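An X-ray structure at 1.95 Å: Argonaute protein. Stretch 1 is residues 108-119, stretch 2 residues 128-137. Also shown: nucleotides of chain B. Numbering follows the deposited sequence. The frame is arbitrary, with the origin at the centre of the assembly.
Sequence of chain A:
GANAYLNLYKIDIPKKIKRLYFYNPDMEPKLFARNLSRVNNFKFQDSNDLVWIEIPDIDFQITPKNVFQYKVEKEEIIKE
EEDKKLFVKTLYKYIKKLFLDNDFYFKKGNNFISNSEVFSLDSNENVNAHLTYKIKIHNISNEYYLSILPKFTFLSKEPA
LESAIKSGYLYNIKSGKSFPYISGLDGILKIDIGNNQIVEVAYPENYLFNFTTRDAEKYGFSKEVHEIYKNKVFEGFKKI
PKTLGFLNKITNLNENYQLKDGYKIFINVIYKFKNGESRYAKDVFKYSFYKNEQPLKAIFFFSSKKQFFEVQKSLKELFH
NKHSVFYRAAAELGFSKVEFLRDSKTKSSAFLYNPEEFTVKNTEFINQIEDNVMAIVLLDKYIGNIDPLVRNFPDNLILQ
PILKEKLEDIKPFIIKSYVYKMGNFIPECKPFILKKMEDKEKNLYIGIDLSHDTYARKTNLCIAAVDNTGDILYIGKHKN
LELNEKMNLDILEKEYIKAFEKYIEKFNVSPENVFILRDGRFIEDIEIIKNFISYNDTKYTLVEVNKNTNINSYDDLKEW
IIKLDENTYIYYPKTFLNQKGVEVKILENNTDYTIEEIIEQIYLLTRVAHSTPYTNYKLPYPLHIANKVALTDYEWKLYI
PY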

# COMPACT_ATOMS: atom_id res chain seq x y z
N LYS A 108 10.40 12.97 4.82
CA LYS A 108 9.76 11.96 5.65
C LYS A 108 9.85 10.58 4.99
O LYS A 108 9.75 10.45 3.77
CB LYS A 108 8.30 12.34 5.90
CG LYS A 108 7.64 11.61 7.06
CD LYS A 108 6.24 12.15 7.32
CE LYS A 108 5.55 11.41 8.45
NZ LYS A 108 4.20 11.96 8.73
N GLY A 109 10.06 9.56 5.82
CA GLY A 109 10.34 8.23 5.33
C GLY A 109 11.81 7.92 5.13
O GLY A 109 12.13 6.96 4.42
N ASN A 110 12.70 8.72 5.72
CA ASN A 110 14.15 8.54 5.60
C ASN A 110 14.62 8.64 4.15
O ASN A 110 15.55 7.94 3.74
CB ASN A 110 14.61 7.22 6.23
CG ASN A 110 14.56 7.25 7.74
OD1 ASN A 110 14.95 8.23 8.37
ND2 ASN A 110 14.06 6.17 8.34
N ASN A 111 13.97 9.50 3.37
CA ASN A 111 14.44 9.86 2.04
C ASN A 111 15.42 11.02 2.17
O ASN A 111 15.14 12.01 2.86
CB ASN A 111 13.27 10.25 1.14
CG ASN A 111 12.36 9.08 0.83
OD1 ASN A 111 12.61 8.32 -0.09
ND2 ASN A 111 11.29 8.94 1.60
N PHE A 112 16.57 10.89 1.51
CA PHE A 112 17.63 11.89 1.60
C PHE A 112 17.88 12.47 0.21
O PHE A 112 18.35 11.76 -0.69
CB PHE A 112 18.89 11.30 2.21
CG PHE A 112 18.73 10.92 3.66
CD1 PHE A 112 18.64 11.90 4.63
CD2 PHE A 112 18.64 9.60 4.04
CE1 PHE A 112 18.49 11.57 5.96
CE2 PHE A 112 18.48 9.26 5.37
CZ PHE A 112 18.40 10.24 6.33
N ILE A 113 17.56 13.75 0.05
CA ILE A 113 17.62 14.43 -1.23
C ILE A 113 19.01 15.02 -1.39
O ILE A 113 19.43 15.86 -0.59
CB ILE A 113 16.54 15.52 -1.32
CG1 ILE A 113 15.15 14.90 -1.23
CG2 ILE A 113 16.70 16.33 -2.58
CD1 ILE A 113 14.04 15.93 -1.07
N SER A 114 19.73 14.59 -2.42
CA SER A 114 21.04 15.17 -2.70
C SER A 114 20.90 16.59 -3.23
O SER A 114 19.95 16.92 -3.95
CB SER A 114 21.82 14.32 -3.70
OG SER A 114 23.04 14.93 -4.05
N ASN A 115 21.86 17.44 -2.87
CA ASN A 115 21.90 18.81 -3.36
C ASN A 115 23.10 19.10 -4.24
O ASN A 115 23.26 20.25 -4.68
CB ASN A 115 21.86 19.80 -2.19
CG ASN A 115 20.46 20.00 -1.64
OD1 ASN A 115 19.59 20.57 -2.30
ND2 ASN A 115 20.22 19.52 -0.43
N SER A 116 23.95 18.11 -4.50
CA SER A 116 25.00 18.23 -5.51
C SER A 116 24.70 17.45 -6.78
O SER A 116 25.09 17.88 -7.86
CB SER A 116 26.34 17.75 -4.94
OG SER A 116 26.44 16.33 -4.97
N GLU A 117 24.01 16.31 -6.66
CA GLU A 117 23.61 15.52 -7.82
C GLU A 117 22.23 15.97 -8.29
O GLU A 117 21.23 15.26 -8.19
CB GLU A 117 23.64 14.03 -7.48
CG GLU A 117 24.98 13.56 -6.96
CD GLU A 117 26.10 13.81 -7.95
OE1 GLU A 117 25.96 13.39 -9.12
OE2 GLU A 117 27.10 14.45 -7.57
N VAL A 118 22.19 17.20 -8.80
CA VAL A 118 20.96 17.84 -9.25
C VAL A 118 21.16 18.30 -10.68
O VAL A 118 22.23 18.82 -11.04
CB VAL A 118 20.58 19.03 -8.34
CG1 VAL A 118 19.16 19.50 -8.63
CG2 VAL A 118 20.75 18.67 -6.87
N PHE A 119 20.13 18.13 -11.51
CA PHE A 119 20.15 18.68 -12.86
C PHE A 119 18.75 19.17 -13.22
O PHE A 119 17.75 18.53 -12.89
CB PHE A 119 20.64 17.65 -13.90
CG PHE A 119 19.83 16.38 -13.96
CD1 PHE A 119 18.73 16.29 -14.79
CD2 PHE A 119 20.19 15.28 -13.20
CE1 PHE A 119 17.98 15.12 -14.86
CE2 PHE A 119 19.45 14.11 -13.27
CZ PHE A 119 18.35 14.03 -14.09
P C B 9 7.62 7.45 0.91
OP1 C B 9 8.99 6.93 0.66
OP2 C B 9 6.60 7.37 -0.17
O5' C B 9 7.04 6.72 2.20
C5' C B 9 7.81 6.62 3.39
C4' C B 9 7.03 7.04 4.61
O4' C B 9 6.07 8.07 4.24
C3' C B 9 6.18 5.96 5.26
O3' C B 9 6.92 5.13 6.13
C2' C B 9 5.10 6.77 5.97
O2' C B 9 5.61 7.31 7.18
C1' C B 9 4.88 7.92 4.99
P C B 8 3.81 9.00 -1.93
OP1 C B 8 4.39 7.94 -2.79
OP2 C B 8 2.48 8.79 -1.28
O5' C B 8 4.87 9.33 -0.79
C5' C B 8 6.01 10.13 -1.07
C4' C B 8 6.55 10.76 0.20
O4' C B 8 5.68 11.83 0.63
C3' C B 8 6.61 9.83 1.39
O3' C B 8 7.75 8.99 1.36
C2' C B 8 6.57 10.79 2.57
O2' C B 8 7.86 11.36 2.78
C1' C B 8 5.63 11.87 2.04
P A B 11 11.39 1.71 10.75
OP1 A B 11 11.60 2.82 9.79
OP2 A B 11 12.42 0.65 10.89
O5' A B 11 11.14 2.37 12.18
C5' A B 11 11.19 1.59 13.37
C4' A B 11 11.36 2.47 14.57
O4' A B 11 12.69 3.05 14.54
C3' A B 11 10.42 3.67 14.61
O3' A B 11 9.15 3.39 15.18
C2' A B 11 11.23 4.72 15.37
O2' A B 11 11.17 4.51 16.78
C1' A B 11 12.64 4.41 14.89
N9 A B 11 12.99 5.21 13.70
C8 A B 11 12.75 4.94 12.37
N7 A B 11 13.20 5.86 11.55
C5 A B 11 13.78 6.79 12.41
C6 A B 11 14.44 8.01 12.19
N6 A B 11 14.65 8.54 10.98
N1 A B 11 14.89 8.68 13.28
C2 A B 11 14.69 8.16 14.50
N3 A B 11 14.08 7.03 14.83
C4 A B 11 13.65 6.40 13.73
P U B 10 7.40 3.66 5.66
OP1 U B 10 8.45 3.85 4.63
OP2 U B 10 6.17 2.91 5.31
O5' U B 10 8.06 3.05 6.97
O3' U B 10 9.99 1.01 10.40
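Stretch 2 128-137: NAHLTYKIKI

Antiparallel strands can absorb extra residues in one partner by shifting register while keeping direction: the chain turns a corner and rejoins its neighbour a few residues out of step. This pair from an Argonaute protein is a compact example. Stretch 2 is extended throughout, Asn128 to Ile137 forming one continuous strand. Stretch 1 meets it in two strand segments, one around Phe112 and Ile113, the other reaching Phe119, with a corner in the chain at Asn115, Ser116 and Glu117. The first segment runs against stretch 2 at 156° between N-to-C directions, with the axes approaching to 4.5 Å.

The register follows from the pairing. Asn111 lies opposite Lys134 (CA to CA 4.2 Å), Phe112 opposite Tyr133 (CA to CA 5.2 Å) and Ile113 opposite Thr132 (CA to CA 4.5 Å). The wider Phe112–Tyr133 pair is the hydrogen-bonded one: Phe112 N donates to Tyr133 O at 2.8 Å, and Tyr133 N returns a bond to Phe112 O at 3.0 Å. The ladder extends through Ile135 N to Asn110 O (3.1 Å) and Ser114 N to Leu131 O (2.9 Å). At the corner, Leu131 N bonds to Glu117 O (3.0 Å), so Leu131 is bonded through its O to Ser114, before the corner, and through its N to Glu117, the last residue of the corner. Beyond it, with the register shifted by three residues of stretch 1, Val118 pairs with His130 and Phe119 with Ala129, where Ala129 N reaches Phe119 O at 2.9 Å.

Side chains reinforce the corner. Ser114 OG accepts a hydrogen bond from Glu117 N at 3.1 Å, while His130 ND1 donates to Ser114 O at 3.1 Å, the carbonyl lying at the edge of the imidazole. Val118 CG1 sits over a face of the same ring, 3.6 Å from the His130 centroid. On the other side of the sheet, Ala129 CB packs over a face of Phe119, 3.7 Å from its CE1, and Phe112 CD2 meets Ile135 CG1 at 3.8 Å.

At the opposite end of the contact, the pairing assembles a phosphate site. Asn111 and Lys134 project from one face of the sheet, and Asn111 ND2 (3.2 Å) and Lys134 NZ (2.8 Å) both donate to OP1 of C9; Lys134 NZ also reaches OP1 of U10 at 3.0 Å. Lys136 NZ binds OP1 of A11 at 2.8 Å. Gly109 leaves room for the backbone of the nucleic acid: its CA is 3.6 Å from C5' of C9, and a CB there would clash with that atom.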

# COMPACT_ATOMS: atom_id res chain seq x y z
N ASN A 128 13.80 20.85 -10.93
CA ASN A 128 15.07 20.23 -10.59
C ASN A 128 14.86 18.75 -10.30
O ASN A 128 13.94 18.38 -9.56
CB ASN A 128 15.72 20.91 -9.38
CG ASN A 128 16.61 22.07 -9.77
OD1 ASN A 128 16.64 23.10 -9.09
ND2 ASN A 128 17.35 21.91 -10.86
N ALA A 129 15.72 17.91 -10.87
CA ALA A 129 15.72 16.47 -10.61
C ALA A 129 16.84 16.18 -9.62
O ALA A 129 18.02 16.18 -9.99
CB ALA A 129 15.88 15.68 -11.90
N HIS A 130 16.47 15.94 -8.37
CA HIS A 130 17.43 15.66 -7.31
C HIS A 130 17.60 14.16 -7.15
O HIS A 130 16.63 13.44 -6.87
CB HIS A 130 16.97 16.28 -5.99
CG HIS A 130 16.84 17.77 -6.02
ND1 HIS A 130 17.77 18.61 -5.44
CD2 HIS A 130 15.88 18.57 -6.53
CE1 HIS A 130 17.40 19.86 -5.61
NE2 HIS A 130 16.25 19.87 -6.27
N LEU A 131 18.83 13.67 -7.33
CA LEU A 131 19.14 12.29 -6.98
C LEU A 131 18.85 12.08 -5.50
O LEU A 131 19.28 12.86 -4.65
CB LEU A 131 20.60 11.98 -7.31
CG LEU A 131 21.19 10.65 -6.83
CD1 LEU A 131 20.36 9.46 -7.28
CD2 LEU A 131 22.62 10.51 -7.34
N THR A 132 18.10 11.03 -5.20
CA THR A 132 17.62 10.78 -3.84
C THR A 132 17.95 9.35 -3.44
O THR A 132 17.97 8.44 -4.28
CB THR A 132 16.10 11.04 -3.74
OG1 THR A 132 15.82 12.38 -4.18
CG2 THR A 132 15.61 10.88 -2.31
N TYR A 133 18.22 9.16 -2.15
CA TYR A 133 18.46 7.85 -1.58
C TYR A 133 17.55 7.66 -0.37
O TYR A 133 17.56 8.48 0.55
CB TYR A 133 19.92 7.67 -1.17
CG TYR A 133 20.88 7.49 -2.32
CD1 TYR A 133 20.98 6.27 -2.98
CD2 TYR A 133 21.69 8.53 -2.75
CE1 TYR A 133 21.85 6.10 -4.03
CE2 TYR A 133 22.57 8.37 -3.80
CZ TYR A 133 22.65 7.15 -4.44
OH TYR A 133 23.52 6.98 -5.49
N LYS A 134 16.76 6.59 -0.38
CA LYS A 134 15.95 6.20 0.76
C LYS A 134 16.65 5.08 1.51
O LYS A 134 17.08 4.09 0.90
CB LYS A 134 14.55 5.74 0.32
CG LYS A 134 13.74 5.15 1.45
CD LYS A 134 12.25 5.20 1.16
CE LYS A 134 11.46 4.54 2.28
NZ LYS A 134 10.01 4.84 2.21
N ILE A 135 16.77 5.23 2.82
CA ILE A 135 17.60 4.38 3.66
C ILE A 135 16.72 3.74 4.73
O ILE A 135 15.93 4.43 5.38
CB ILE A 135 18.75 5.17 4.30
CG1 ILE A 135 19.47 6.02 3.25
CG2 ILE A 135 19.72 4.24 4.97
CD1 ILE A 135 20.28 5.22 2.27
N LYS A 136 16.87 2.43 4.91
CA LYS A 136 16.15 1.70 5.95
C LYS A 136 17.08 0.69 6.60
O LYS A 136 18.06 0.24 6.00
CB LYS A 136 14.92 0.98 5.37
CG LYS A 136 13.78 1.92 4.99
CD LYS A 136 13.30 2.70 6.20
CE LYS A 136 12.02 3.44 5.91
NZ LYS A 136 11.32 3.82 7.16
N ILE A 137 16.77 0.34 7.85
CA ILE A 137 17.59 -0.54 8.67
C ILE A 137 16.88 -1.88 8.80
O ILE A 137 15.68 -1.92 9.11
CB ILE A 137 17.87 0.07 10.05
CG1 ILE A 137 18.71 1.34 9.91
CG2 ILE A 137 18.56 -0.94 10.96
CD1 ILE A 137 18.97 2.05 11.22